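PDB 5K3H: acyl-coenzyme A oxidase acox-1.1 from Caenorhabditis elegans, which catalyses the FAD-dependent desaturation of acyl-CoA thioesters to (2E)-enoyl-CoA, passing the electrons to oxygen to give hydrogen peroxide, as the first step of peroxisomal beta-oxidation. Local coordinates for residues G11-L16 against S317-Q322; M119-L124 against R139-E144; F347-Y352 against H568-Y573; L383-S388 against L442-Y447. All blocks are in the same frame, centred on the assembly; numbering follows the deposited sequence.

Contact 1. Residues G11-L16 against S317-Q322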
loop_
_atom_site.group_PDB
_atom_site.type_symbol
_atom_site.label_atom_id
_atom_site.label_comp_id
_atom_site.label_asym_id
_atom_site.label_seq_id
_atom_site.Cartn_x
_atom_site.Cartn_y
_atom_site.Cartn_z
ATOM N N GLY B 11 2.880 18.425 30.907
ATOM C CA GLY B 11 2.867 16.988 31.097
ATOM C C GLY B 11 3.056 16.174 29.845
ATOM O O GLY B 11 3.122 14.946 29.938
ATOM N N ASP B 12 3.123 16.813 28.676
ATOM C CA ASP B 12 3.365 16.083 27.448
ATOM C C ASP B 12 4.752 15.446 27.489
ATOM O O ASP B 12 5.630 15.852 28.258
ATOM C CB ASP B 12 3.264 17.009 26.238
ATOM C CG ASP B 12 1.831 17.474 25.949
ATOM O OD1 ASP B 12 0.845 16.948 26.543
ATOM O OD2 ASP B 12 1.684 18.344 25.064
ATOM N N ASN B 13 4.940 14.437 26.654
ATOM C CA ASN B 13 6.240 13.806 26.487
ATOM C C ASN B 13 7.305 14.853 26.164
ATOM O O ASN B 13 7.193 15.541 25.143
ATOM C CB ASN B 13 6.166 12.784 25.354
ATOM C CG ASN B 13 7.450 11.976 25.207
ATOM O OD1 ASN B 13 8.551 12.451 25.494
ATOM N ND2 ASN B 13 7.306 10.741 24.755
ATOM N N PRO B 14 8.344 14.996 26.985
ATOM C CA PRO B 14 9.318 16.071 26.736
ATOM C C PRO B 14 10.049 15.918 25.418
ATOM O O PRO B 14 10.536 16.923 24.881
ATOM C CB PRO B 14 10.278 15.976 27.930
ATOM C CG PRO B 14 10.110 14.620 28.472
ATOM C CD PRO B 14 8.701 14.177 28.157
ATOM N N ASP B 15 10.153 14.701 24.881
ATOM C CA ASP B 15 10.762 14.534 23.563
ATOM C C ASP B 15 9.900 15.139 22.462
ATOM O O ASP B 15 10.420 15.686 21.485
ATOM C CB ASP B 15 11.038 13.055 23.316
ATOM C CG ASP B 15 12.328 12.595 23.988
ATOM O OD1 ASP B 15 13.196 13.471 24.250
ATOM O OD2 ASP B 15 12.458 11.380 24.281
ATOM N N LEU B 16 8.577 15.054 22.598
ATOM C CA LEU B 16 7.686 15.676 21.630
ATOM C C LEU B 16 7.590 17.179 21.869
ATOM O O LEU B 16 7.666 17.970 20.918
ATOM C CB LEU B 16 6.308 15.027 21.712
ATOM C CG LEU B 16 5.241 15.457 20.724
ATOM C CD1 LEU B 16 5.761 15.372 19.312
ATOM C CD2 LEU B 16 4.042 14.559 20.889
ATOM N N SER B 317 8.089 9.635 15.430
ATOM C CA SER B 317 9.525 9.778 15.191
ATOM C C SER B 317 10.181 10.686 16.221
ATOM O O SER B 317 11.376 10.527 16.506
ATOM C CB SER B 317 9.793 10.350 13.795
ATOM O OG SER B 317 9.393 9.472 12.750
ATOM N N ALA B 318 9.414 11.591 16.833
ATOM C CA ALA B 318 9.969 12.457 17.875
ATOM C C ALA B 318 10.080 11.724 19.218
ATOM O O ALA B 318 11.001 11.994 19.997
ATOM C CB ALA B 318 9.108 13.717 18.030
ATOM N N VAL B 319 9.185 10.767 19.491
ATOM C CA VAL B 319 9.222 10.060 20.767
ATOM C C VAL B 319 10.002 8.742 20.702
ATOM O O VAL B 319 10.457 8.251 21.747
ATOM C CB VAL B 319 7.778 9.831 21.261
ATOM C CG1 VAL B 319 6.957 11.081 21.060
ATOM C CG2 VAL B 319 7.116 8.656 20.577
ATOM N N ARG B 320 10.189 8.172 19.508
ATOM C CA ARG B 320 10.909 6.913 19.324
ATOM C C ARG B 320 12.416 7.157 19.242
ATOM O O ARG B 320 12.880 7.836 18.329
ATOM C CB ARG B 320 10.410 6.231 18.055
ATOM C CG ARG B 320 11.120 4.944 17.671
ATOM C CD ARG B 320 11.051 3.947 18.808
ATOM N NE ARG B 320 11.400 2.618 18.336
ATOM C CZ ARG B 320 11.010 1.477 18.898
ATOM N NH1 ARG B 320 10.238 1.481 19.991
ATOM N NH2 ARG B 320 11.384 0.329 18.339
ATOM N N ARG B 321 13.179 6.595 20.176
ATOM C CA ARG B 321 14.638 6.660 20.164
ATOM C C ARG B 321 15.198 5.300 19.758
ATOM O O ARG B 321 14.814 4.279 20.333
ATOM C CB ARG B 321 15.162 7.089 21.539
ATOM C CG ARG B 321 15.002 8.598 21.792
ATOM C CD ARG B 321 15.348 9.003 23.187
ATOM N NE ARG B 321 15.156 10.438 23.422
ATOM C CZ ARG B 321 16.091 11.356 23.175
ATOM N NH1 ARG B 321 17.264 10.966 22.684
ATOM N NH2 ARG B 321 15.876 12.642 23.422
ATOM N N GLN B 322 16.099 5.271 18.774
ATOM C CA GLN B 322 16.537 3.978 18.233
ATOM C C GLN B 322 17.826 4.163 17.463
ATOM O O GLN B 322 17.871 4.950 16.513
ATOM C CB GLN B 322 15.459 3.352 17.327
ATOM C CG GLN B 322 15.609 1.836 17.046
ATOM C CD GLN B 322 15.174 0.918 18.218
ATOM O OE1 GLN B 322 15.232 -0.321 18.106
ATOM N NE2 GLN B 322 14.740 1.518 19.335
HETATM O O HOH W 1 10.450 9.585 23.748
#
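Asp-15 carries most of this contact, and its side chain can be traced atom by atom. CB points at the 317-322 segment and rests 3.5 Å from the carbonyl oxygen Ala-318 O, at the end of helix 300-319. CG then turns beside its own backbone N, anti to the carbonyl carbon (chi1 -81°), which sends the carboxylate tip to tip against Arg-321. There OD1 accepts from Arg-321 NH2 at 2.9 Å, the N-H pointing almost straight at it (171°), and OD2 accepts from Arg-321 NE at 3.0 Å. The arginine thus grips side-on, one nitrogen to each oxygen. Both oxygens lie near the guanidinium plane, yet they are met from above the carboxylate plane, because the two planes are turned 48° apart. A water also donates to Asp-15 OD2 and to Val-319 O.

The acid stands in the first turn of helix 14-21, whose N-cap is Asn-13: Asn-13 OD1 accepts from Asp-15 N at 2.8 Å. Asn-13 ND2 lies 3.6 Å from Val-319 CB and bonds to Gly-634 O. One residue beyond Asp-15, Leu-16 CD1 packs 3.9 Å from Ala-318 CB. A leucine in place of Arg-321 would lose both bonds to Asp-15 and the one from NH1 to Glu-331 O, and would probably loosen the junction of the two helix ends. Arg-320, the residue before Arg-321, turns away from 11-16; this FAD-binding residue donates through NH1 to Met-154 O of the second subunit.

Contact 2. Residues M119-L124 against R139-E144; sequences MFIPAL and RALRRE
Ala-140 CB forms the centre of the first shell, with three side chains of helix 114-127 gathered round it. Phe-120 brings ring atom CE2 to 3.7 Å from Ala-140 CB, approaching obliquely, its CG being anti to the backbone N (chi1 -175°). Ile-121 CG1 comes equally near, at 3.7 Å from Ala-140 CB, and Leu-124 CD1 completes the group at 4.1 Å from that methyl. The same Leu-124 CD1 lies over one face of the Phe-120 ring, toward its rim, so Leu-124 lines that face as well as the alanine methyl. At the side, Ile-121 CD1 crosses obliquely to Leu-141 CD2, 3.9 Å away. No hydrogen bond joins the segments; the side-chain contacts between them are all apolar.

A second shell of polar bonds surrounds this cluster. Ala-140 O receives a hydrogen bond from His-116 NE2, one turn before Phe-120, and the rings of His-116 and Phe-120 also meet. Helix 130-141 finishes in a Schellman motif: Arg-143 has positive phi (62°), and Glu-144 N reaches back to Arg-139 O at 2.9 Å. Glu-144 then bridges two arginines, taking Arg-139 NE on OE1 from above the carboxylate plane and Arg-142 NE on OE2 through its anti lone pair. Arg-139 has a second acidic partner in Glu-225.

Farther out, Phe-120 lies on Tyr-199, Val-201 and Met-219 of the beta-sheet. The two consecutive helices, linked by a short turn, make a helical hairpin in the N-terminal helical domain, laid against the beta domain as in the acyl-CoA dehydrogenase fold.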
loop_
_atom_site.group_PDB
_atom_site.type_symbol
_atom_site.label_atom_id
_atom_site.label_comp_id
_atom_site.label_asym_id
_atom_site.label_seq_id
_atom_site.Cartn_x
_atom_site.Cartn_y
_atom_site.Cartn_z
ATOM N N MET B 119 -23.379 12.242 -3.048
ATOM C CA MET B 119 -23.871 12.069 -4.408
ATOM C C MET B 119 -25.377 12.221 -4.530
ATOM O O MET B 119 -25.846 12.835 -5.486
ATOM C CB MET B 119 -23.485 10.674 -4.950
ATOM C CG MET B 119 -22.008 10.467 -5.276
ATOM S SD MET B 119 -21.332 11.636 -6.467
ATOM C CE MET B 119 -22.573 11.613 -7.750
ATOM N N PHE B 120 -26.154 11.657 -3.608
ATOM C CA PHE B 120 -27.606 11.640 -3.776
ATOM C C PHE B 120 -28.160 13.055 -3.866
ATOM O O PHE B 120 -28.755 13.450 -4.883
ATOM C CB PHE B 120 -28.242 10.885 -2.606
ATOM C CG PHE B 120 -29.723 10.685 -2.720
ATOM C CD1 PHE B 120 -30.269 10.043 -3.817
ATOM C CD2 PHE B 120 -30.566 11.061 -1.683
ATOM C CE1 PHE B 120 -31.648 9.820 -3.901
ATOM C CE2 PHE B 120 -31.935 10.835 -1.747
ATOM C CZ PHE B 120 -32.479 10.215 -2.858
ATOM N N ILE B 121 -27.940 13.853 -2.819
ATOM C CA ILE B 121 -28.457 15.219 -2.804
ATOM C C ILE B 121 -27.824 16.046 -3.920
ATOM O O ILE B 121 -28.563 16.757 -4.634
ATOM C CB ILE B 121 -28.309 15.830 -1.411
ATOM C CG1 ILE B 121 -29.407 15.288 -0.501
ATOM C CG2 ILE B 121 -28.319 17.338 -1.461
ATOM C CD1 ILE B 121 -29.114 15.414 0.976
ATOM N N PRO B 122 -26.503 15.982 -4.167
ATOM C CA PRO B 122 -25.972 16.719 -5.334
ATOM C C PRO B 122 -26.634 16.338 -6.649
ATOM O O PRO B 122 -26.883 17.215 -7.488
ATOM C CB PRO B 122 -24.475 16.380 -5.306
ATOM C CG PRO B 122 -24.187 16.228 -3.846
ATOM C CD PRO B 122 -25.417 15.520 -3.286
ATOM N N ALA B 123 -26.949 15.059 -6.857
ATOM C CA ALA B 123 -27.631 14.673 -8.088
ATOM C C ALA B 123 -29.031 15.294 -8.165
ATOM O O ALA B 123 -29.465 15.741 -9.233
ATOM C CB ALA B 123 -27.671 13.151 -8.197
ATOM N N LEU B 124 -29.753 15.339 -7.038
ATOM C CA LEU B 124 -31.068 15.978 -7.026
ATOM C C LEU B 124 -30.988 17.466 -7.342
ATOM O O LEU B 124 -31.829 17.989 -8.080
ATOM C CB LEU B 124 -31.756 15.770 -5.678
ATOM C CG LEU B 124 -32.246 14.357 -5.420
ATOM C CD1 LEU B 124 -32.741 14.212 -4.002
ATOM C CD2 LEU B 124 -33.367 14.089 -6.418
ATOM N N ARG B 139 -37.257 15.899 1.228
ATOM C CA ARG B 139 -37.225 14.718 2.082
ATOM C C ARG B 139 -35.790 14.266 2.336
ATOM O O ARG B 139 -35.433 13.900 3.467
ATOM C CB ARG B 139 -38.034 13.591 1.440
ATOM C CG ARG B 139 -39.517 13.862 1.280
ATOM C CD ARG B 139 -40.249 12.559 0.951
ATOM N NE ARG B 139 -40.373 11.637 2.080
ATOM C CZ ARG B 139 -40.572 10.329 1.943
ATOM N NH1 ARG B 139 -40.640 9.791 0.730
ATOM N NH2 ARG B 139 -40.689 9.554 3.012
ATOM N N ALA B 140 -34.939 14.336 1.304
ATOM C CA ALA B 140 -33.548 13.940 1.473
ATOM C C ALA B 140 -32.851 14.865 2.459
ATOM O O ALA B 140 -32.171 14.402 3.380
ATOM C CB ALA B 140 -32.833 13.923 0.122
ATOM N N LEU B 141 -33.035 16.183 2.298
ATOM C CA LEU B 141 -32.417 17.131 3.229
ATOM C C LEU B 141 -32.935 16.938 4.649
ATOM O O LEU B 141 -32.179 17.084 5.617
ATOM C CB LEU B 141 -32.645 18.571 2.763
ATOM C CG LEU B 141 -31.790 19.001 1.567
ATOM C CD1 LEU B 141 -32.235 20.362 1.018
ATOM C CD2 LEU B 141 -30.313 19.035 1.938
ATOM N N ARG B 142 -34.201 16.571 4.795
ATOM C CA ARG B 142 -34.758 16.295 6.114
ATOM C C ARG B 142 -34.423 14.899 6.616
ATOM O O ARG B 142 -34.838 14.541 7.727
ATOM C CB ARG B 142 -36.275 16.476 6.089
ATOM C CG ARG B 142 -36.736 17.917 5.940
ATOM C CD ARG B 142 -38.244 17.941 5.784
ATOM N NE ARG B 142 -38.831 17.153 6.866
ATOM C CZ ARG B 142 -39.005 17.584 8.108
ATOM N NH1 ARG B 142 -38.641 18.819 8.446
ATOM N NH2 ARG B 142 -39.526 16.772 9.016
ATOM N N ARG B 143 -33.713 14.104 5.810
ATOM C CA ARG B 143 -33.305 12.752 6.175
ATOM C C ARG B 143 -34.519 11.861 6.419
ATOM O O ARG B 143 -34.469 10.954 7.261
ATOM C CB ARG B 143 -32.355 12.750 7.382
ATOM C CG ARG B 143 -31.103 13.621 7.172
ATOM C CD ARG B 143 -30.084 13.555 8.330
ATOM N NE ARG B 143 -28.714 13.839 7.857
ATOM C CZ ARG B 143 -27.707 14.279 8.620
ATOM N NH1 ARG B 143 -27.897 14.507 9.903
ATOM N NH2 ARG B 143 -26.504 14.502 8.106
ATOM N N GLU B 144 -35.626 12.129 5.697
ATOM C CA GLU B 144 -36.789 11.238 5.729
ATOM C C GLU B 144 -36.541 9.966 4.951
ATOM O O GLU B 144 -37.222 8.957 5.191
ATOM C CB GLU B 144 -38.038 11.900 5.144
ATOM C CG GLU B 144 -38.504 13.143 5.858
ATOM C CD GLU B 144 -39.755 13.742 5.229
ATOM O OE1 GLU B 144 -40.555 12.998 4.613
ATOM O OE2 GLU B 144 -39.907 14.981 5.300
#

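Contact 3. Residues F347-Y352 against H568-Y573; sequences FIARAY and HLHVNY
This is a buried helix-helix crossing, placing helix 338-367 of the C-alpha1 region against helix 557-577 of the C-terminal region. The axes of the two short segments approach to 8.9 Å at a signed angle of -108°, so the helices meet steeply and over a short length. At the crossing point, where the CA atoms of Ala-349 and His-570 are the nearest pair across the segments, Ala-349 CB lies 3.9 Å from His-570 CB.

Arg-350, extended from CG to NE, crosses both His-570 and Tyr-573 at about a right angle. Its CG touches the edge of the His-570 ring, 4.0 Å from CE1, and the guanidinium continues past to put NH2 at 3.8 Å from Tyr-573 CE2. That nitrogen lies in the ring plane, with guanidinium and ring turned 79° apart, a geometry that excludes stacking of the cation over the ring. The charge is satisfied by salt bridges from NE to Glu-574 and from NH1 to Glu-400. Tyr-573 OH ends 4.0 Å from Phe-347 CZ, and the tyrosine ring also meets that of His-342, an ATP-binding residue by similarity.

Helix 590-616 packs beside both partners, Leu-600 on Leu-569 and Leu-615 on Ile-348, while Glu-400 ties in helix 382-408.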
loop_
_atom_site.group_PDB
_atom_site.type_symbol
_atom_site.label_atom_id
_atom_site.label_comp_id
_atom_site.label_asym_id
_atom_site.label_seq_id
_atom_site.Cartn_x
_atom_site.Cartn_y
_atom_site.Cartn_z
ATOM N N PHE B 347 6.588 14.879 2.072
ATOM C CA PHE B 347 5.157 14.616 2.034
ATOM C C PHE B 347 4.374 15.571 2.913
ATOM O O PHE B 347 3.175 15.771 2.680
ATOM C CB PHE B 347 4.900 13.171 2.441
ATOM C CG PHE B 347 5.584 12.193 1.532
ATOM C CD1 PHE B 347 5.099 11.954 0.258
ATOM C CD2 PHE B 347 6.761 11.562 1.925
ATOM C CE1 PHE B 347 5.755 11.086 -0.584
ATOM C CE2 PHE B 347 7.422 10.677 1.069
ATOM C CZ PHE B 347 6.917 10.444 -0.175
ATOM N N ILE B 348 5.020 16.182 3.902
ATOM C CA ILE B 348 4.392 17.333 4.535
ATOM C C ILE B 348 4.184 18.416 3.494
ATOM O O ILE B 348 3.086 18.976 3.366
ATOM C CB ILE B 348 5.235 17.846 5.715
ATOM C CG1 ILE B 348 5.497 16.698 6.701
ATOM C CG2 ILE B 348 4.509 19.042 6.357
ATOM C CD1 ILE B 348 6.406 17.043 7.905
ATOM N N ALA B 349 5.213 18.652 2.671
ATOM C CA ALA B 349 5.125 19.640 1.600
ATOM C C ALA B 349 3.977 19.325 0.662
ATOM O O ALA B 349 3.184 20.209 0.339
ATOM C CB ALA B 349 6.448 19.697 0.820
ATOM N N ARG B 350 3.859 18.062 0.232
ATOM C CA ARG B 350 2.770 17.665 -0.666
ATOM C C ARG B 350 1.401 17.890 -0.033
ATOM O O ARG B 350 0.437 18.178 -0.750
ATOM C CB ARG B 350 2.893 16.191 -1.079
ATOM C CG ARG B 350 3.993 15.876 -2.029
ATOM C CD ARG B 350 4.043 14.388 -2.439
ATOM N NE ARG B 350 5.051 14.235 -3.481
ATOM C CZ ARG B 350 5.380 13.108 -4.116
ATOM N NH1 ARG B 350 4.784 11.949 -3.835
ATOM N NH2 ARG B 350 6.338 13.159 -5.042
ATOM N N ALA B 351 1.254 17.661 1.280
ATOM C CA ALA B 351 -0.069 17.846 1.896
ATOM C C ALA B 351 -0.519 19.305 1.813
ATOM O O ALA B 351 -1.645 19.589 1.389
ATOM C CB ALA B 351 -0.077 17.367 3.352
ATOM N N TYR B 352 0.370 20.243 2.161
ATOM C CA TYR B 352 0.099 21.665 1.963
ATOM C C TYR B 352 -0.085 21.977 0.485
ATOM O O TYR B 352 -0.983 22.742 0.107
ATOM C CB TYR B 352 1.237 22.516 2.543
ATOM C CG TYR B 352 1.141 22.768 4.043
ATOM C CD1 TYR B 352 1.627 21.831 4.958
ATOM C CD2 TYR B 352 0.582 23.942 4.545
ATOM C CE1 TYR B 352 1.545 22.051 6.324
ATOM C CE2 TYR B 352 0.510 24.167 5.888
ATOM C CZ TYR B 352 0.987 23.220 6.790
ATOM O OH TYR B 352 0.910 23.432 8.158
ATOM N N HIS B 568 10.385 25.314 -1.048
ATOM C CA HIS B 568 11.711 25.041 -1.593
ATOM C C HIS B 568 12.066 23.576 -1.474
ATOM O O HIS B 568 12.760 23.041 -2.345
ATOM C CB HIS B 568 12.781 25.880 -0.902
ATOM C CG HIS B 568 12.955 27.232 -1.497
ATOM N ND1 HIS B 568 12.221 28.329 -1.089
ATOM C CD2 HIS B 568 13.722 27.650 -2.532
ATOM C CE1 HIS B 568 12.564 29.375 -1.819
ATOM N NE2 HIS B 568 13.468 28.987 -2.705
ATOM N N LEU B 569 11.644 22.922 -0.387
ATOM C CA LEU B 569 11.789 21.468 -0.298
ATOM C C LEU B 569 11.007 20.772 -1.408
ATOM O O LEU B 569 11.527 19.882 -2.098
ATOM C CB LEU B 569 11.303 20.976 1.064
ATOM C CG LEU B 569 11.341 19.464 1.324
ATOM C CD1 LEU B 569 12.774 18.907 1.206
ATOM C CD2 LEU B 569 10.745 19.147 2.676
ATOM N N HIS B 570 9.753 21.196 -1.604
ATOM C CA HIS B 570 8.882 20.597 -2.607
ATOM C C HIS B 570 9.505 20.666 -3.998
ATOM O O HIS B 570 9.614 19.646 -4.693
ATOM C CB HIS B 570 7.517 21.303 -2.563
ATOM C CG HIS B 570 6.459 20.679 -3.430
ATOM N ND1 HIS B 570 6.004 19.391 -3.247
ATOM C CD2 HIS B 570 5.738 21.188 -4.458
ATOM C CE1 HIS B 570 5.071 19.123 -4.143
ATOM N NE2 HIS B 570 4.886 20.198 -4.886
ATOM N N VAL B 571 9.902 21.860 -4.443
ATOM C CA VAL B 571 10.365 21.962 -5.826
ATOM C C VAL B 571 11.657 21.171 -6.031
ATOM O O VAL B 571 11.850 20.556 -7.084
ATOM C CB VAL B 571 10.513 23.438 -6.250
ATOM C CG1 VAL B 571 9.160 24.131 -6.270
ATOM C CG2 VAL B 571 11.481 24.181 -5.312
ATOM N N ASN B 572 12.523 21.090 -5.015
ATOM C CA ASN B 572 13.743 20.293 -5.175
ATOM C C ASN B 572 13.468 18.793 -5.133
ATOM O O ASN B 572 14.068 18.031 -5.901
ATOM C CB ASN B 572 14.780 20.672 -4.123
ATOM C CG ASN B 572 15.484 21.952 -4.467
ATOM O OD1 ASN B 572 16.308 21.980 -5.388
ATOM N ND2 ASN B 572 15.205 23.019 -3.712
ATOM N N TYR B 573 12.594 18.344 -4.224
ATOM C CA TYR B 573 12.236 16.928 -4.191
ATOM C C TYR B 573 11.530 16.507 -5.474
ATOM O O TYR B 573 11.858 15.476 -6.073
ATOM C CB TYR B 573 11.348 16.655 -2.990
ATOM C CG TYR B 573 11.034 15.200 -2.802
ATOM C CD1 TYR B 573 11.901 14.378 -2.084
ATOM C CD2 TYR B 573 9.899 14.635 -3.355
ATOM C CE1 TYR B 573 11.627 13.040 -1.900
ATOM C CE2 TYR B 573 9.623 13.293 -3.173
ATOM C CZ TYR B 573 10.490 12.511 -2.441
ATOM O OH TYR B 573 10.230 11.181 -2.252
#

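Contact 4. Residues L383-S388 against L442-Y447; sequences LHALTS and LQLARY
Two helices of the C-alpha1 region, 382-408 and 437-456, pack here roughly antiparallel, their segment axes 8.1 Å apart at a signed angle of -141°. Ala-385 is the close point: its CB sits 3.5 Å from Tyr-447 CD2, approaching the ring obliquely, and 4.0 Å from Leu-444 CD1. Ala-385 O lies 3.6 Å from Leu-444 CB. Such pairing is consistent with the C-terminal helical bundle of the acyl-CoA dehydrogenase fold, and Tyr-447 OH adds a hydrogen bond to Asp-382, at the start of the first helix.

A polar patch flanks this core. Gln-443, extended with CG anti to the backbone N, brings OE1 to 2.7 Å from His-384 NE2, the two side chains crossing at about a right angle, and to 3.1 Å from Ser-388 OG; neither is a hydrogen bond. The serine hydroxyl donates within its own helix to His-384 O at a very short 2.5 Å, in the carbonyl plane. An alanine at Ser-388 would remove the hydroxyl and its contact with Gln-443 OE1, and would probably leave His-384 O held less firmly, by Ser-388 N. Leu-444 also touches Thr-539 of helix 520-553, beside the ATP-binding Ser-535.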
loop_
_atom_site.group_PDB
_atom_site.type_symbol
_atom_site.label_atom_id
_atom_site.label_comp_id
_atom_site.label_asym_id
_atom_site.label_seq_id
_atom_site.Cartn_x
_atom_site.Cartn_y
_atom_site.Cartn_z
ATOM N N LEU B 383 -10.478 23.246 -17.397
ATOM C CA LEU B 383 -10.547 22.844 -16.004
ATOM C C LEU B 383 -11.023 21.413 -15.813
ATOM O O LEU B 383 -10.568 20.743 -14.877
ATOM C CB LEU B 383 -11.462 23.796 -15.230
ATOM C CG LEU B 383 -11.366 23.750 -13.701
ATOM C CD1 LEU B 383 -9.986 24.181 -13.219
ATOM C CD2 LEU B 383 -12.454 24.612 -13.074
ATOM N N HIS B 384 -11.921 20.918 -16.665
ATOM C CA HIS B 384 -12.333 19.530 -16.525
ATOM C C HIS B 384 -11.181 18.596 -16.848
ATOM O O HIS B 384 -11.107 17.488 -16.297
ATOM C CB HIS B 384 -13.532 19.226 -17.427
ATOM C CG HIS B 384 -14.034 17.813 -17.317
ATOM N ND1 HIS B 384 -14.593 17.303 -16.161
ATOM C CD2 HIS B 384 -14.044 16.798 -18.217
ATOM C CE1 HIS B 384 -14.934 16.040 -16.357
ATOM N NE2 HIS B 384 -14.609 15.708 -17.596
ATOM N N ALA B 385 -10.286 19.024 -17.748
ATOM C CA ALA B 385 -9.105 18.235 -18.092
ATOM C C ALA B 385 -8.106 18.188 -16.941
ATOM O O ALA B 385 -7.614 17.112 -16.569
ATOM C CB ALA B 385 -8.449 18.822 -19.336
ATOM N N LEU B 386 -7.811 19.349 -16.354
ATOM C CA LEU B 386 -6.854 19.428 -15.257
ATOM C C LEU B 386 -7.339 18.654 -14.042
ATOM O O LEU B 386 -6.574 17.913 -13.414
ATOM C CB LEU B 386 -6.613 20.895 -14.906
ATOM C CG LEU B 386 -5.851 21.176 -13.606
ATOM C CD1 LEU B 386 -4.350 20.955 -13.762
ATOM C CD2 LEU B 386 -6.174 22.598 -13.120
ATOM N N THR B 387 -8.611 18.838 -13.689
ATOM C CA THR B 387 -9.234 18.118 -12.583
ATOM C C THR B 387 -9.122 16.603 -12.757
ATOM O O THR B 387 -8.932 15.869 -11.780
ATOM C CB THR B 387 -10.687 18.571 -12.489
ATOM O OG1 THR B 387 -10.706 19.879 -11.911
ATOM C CG2 THR B 387 -11.541 17.620 -11.647
ATOM N N SER B 388 -9.247 16.110 -13.993
ATOM C CA SER B 388 -9.082 14.674 -14.211
ATOM C C SER B 388 -7.685 14.226 -13.810
ATOM O O SER B 388 -7.515 13.175 -13.180
ATOM C CB SER B 388 -9.324 14.323 -15.682
ATOM O OG SER B 388 -10.368 15.105 -16.232
ATOM N N LEU B 442 -5.765 9.734 -19.315
ATOM C CA LEU B 442 -5.856 9.772 -20.771
ATOM C C LEU B 442 -6.929 10.768 -21.251
ATOM O O LEU B 442 -6.843 11.265 -22.381
ATOM C CB LEU B 442 -6.054 8.334 -21.288
ATOM C CG LEU B 442 -4.788 7.431 -21.325
ATOM C CD1 LEU B 442 -5.097 5.987 -21.656
ATOM C CD2 LEU B 442 -3.783 7.925 -22.342
ATOM N N GLN B 443 -7.897 11.120 -20.403
ATOM C CA GLN B 443 -8.779 12.237 -20.718
ATOM C C GLN B 443 -8.021 13.572 -20.744
ATOM O O GLN B 443 -8.256 14.412 -21.622
ATOM C CB GLN B 443 -9.904 12.287 -19.700
ATOM C CG GLN B 443 -10.819 13.476 -19.827
ATOM C CD GLN B 443 -12.037 13.282 -18.974
ATOM O OE1 GLN B 443 -12.514 14.214 -18.315
ATOM N NE2 GLN B 443 -12.539 12.045 -18.947
ATOM N N LEU B 444 -7.124 13.803 -19.777
ATOM C CA LEU B 444 -6.233 14.958 -19.866
ATOM C C LEU B 444 -5.311 14.845 -21.076
ATOM O O LEU B 444 -5.005 15.848 -21.733
ATOM C CB LEU B 444 -5.427 15.103 -18.567
ATOM C CG LEU B 444 -4.285 16.132 -18.462
ATOM C CD1 LEU B 444 -4.729 17.535 -18.847
ATOM C CD2 LEU B 444 -3.731 16.129 -17.040
ATOM N N ALA B 445 -4.858 13.632 -21.385
ATOM C CA ALA B 445 -3.975 13.443 -22.534
ATOM C C ALA B 445 -4.613 13.928 -23.828
ATOM O O ALA B 445 -3.938 14.536 -24.661
ATOM C CB ALA B 445 -3.588 11.972 -22.668
ATOM N N ARG B 446 -5.908 13.639 -24.030
ATOM C CA ARG B 446 -6.602 14.100 -25.235
ATOM C C ARG B 446 -6.556 15.617 -25.348
ATOM O O ARG B 446 -6.306 16.162 -26.433
ATOM C CB ARG B 446 -8.050 13.588 -25.252
ATOM C CG ARG B 446 -8.175 12.065 -25.417
ATOM C CD ARG B 446 -9.496 11.646 -26.066
ATOM N NE ARG B 446 -9.465 10.237 -26.489
ATOM C CZ ARG B 446 -8.970 9.794 -27.656
ATOM N NH1 ARG B 446 -8.467 10.642 -28.548
ATOM N NH2 ARG B 446 -8.975 8.496 -27.939
ATOM N N TYR B 447 -6.770 16.305 -24.224
ATOM C CA TYR B 447 -6.729 17.759 -24.195
ATOM C C TYR B 447 -5.320 18.300 -24.432
ATOM O O TYR B 447 -5.157 19.344 -25.068
ATOM C CB TYR B 447 -7.293 18.244 -22.866
ATOM C CG TYR B 447 -7.173 19.725 -22.653
ATOM C CD1 TYR B 447 -7.959 20.602 -23.367
ATOM C CD2 TYR B 447 -6.299 20.239 -21.696
ATOM C CE1 TYR B 447 -7.861 21.963 -23.170
ATOM C CE2 TYR B 447 -6.196 21.588 -21.481
ATOM C CZ TYR B 447 -6.985 22.443 -22.226
ATOM O OH TYR B 447 -6.901 23.799 -22.041
#

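Contacts 2, 3 and 4 are buried helix-helix packings, whereas contact 1 is only partly buried, about 30 Å from the chain's centre, and joins helix ends. Their chemistry follows: contact 1 has a two-bond salt bridge and a bridging water, while the other three centre on an alanine methyl, purely apolar across the segments in contact 2 but flanked by polar groups in contacts 3 and 4. No helix takes part in two contacts, though contact 4 lies nested within the chain loop closed by contact 3, their helices 338-367 and 382-408 being consecutive. The centres of contacts 1 and 2 are about 46 Å apart, the widest separation of the four, yet both touch the second subunit.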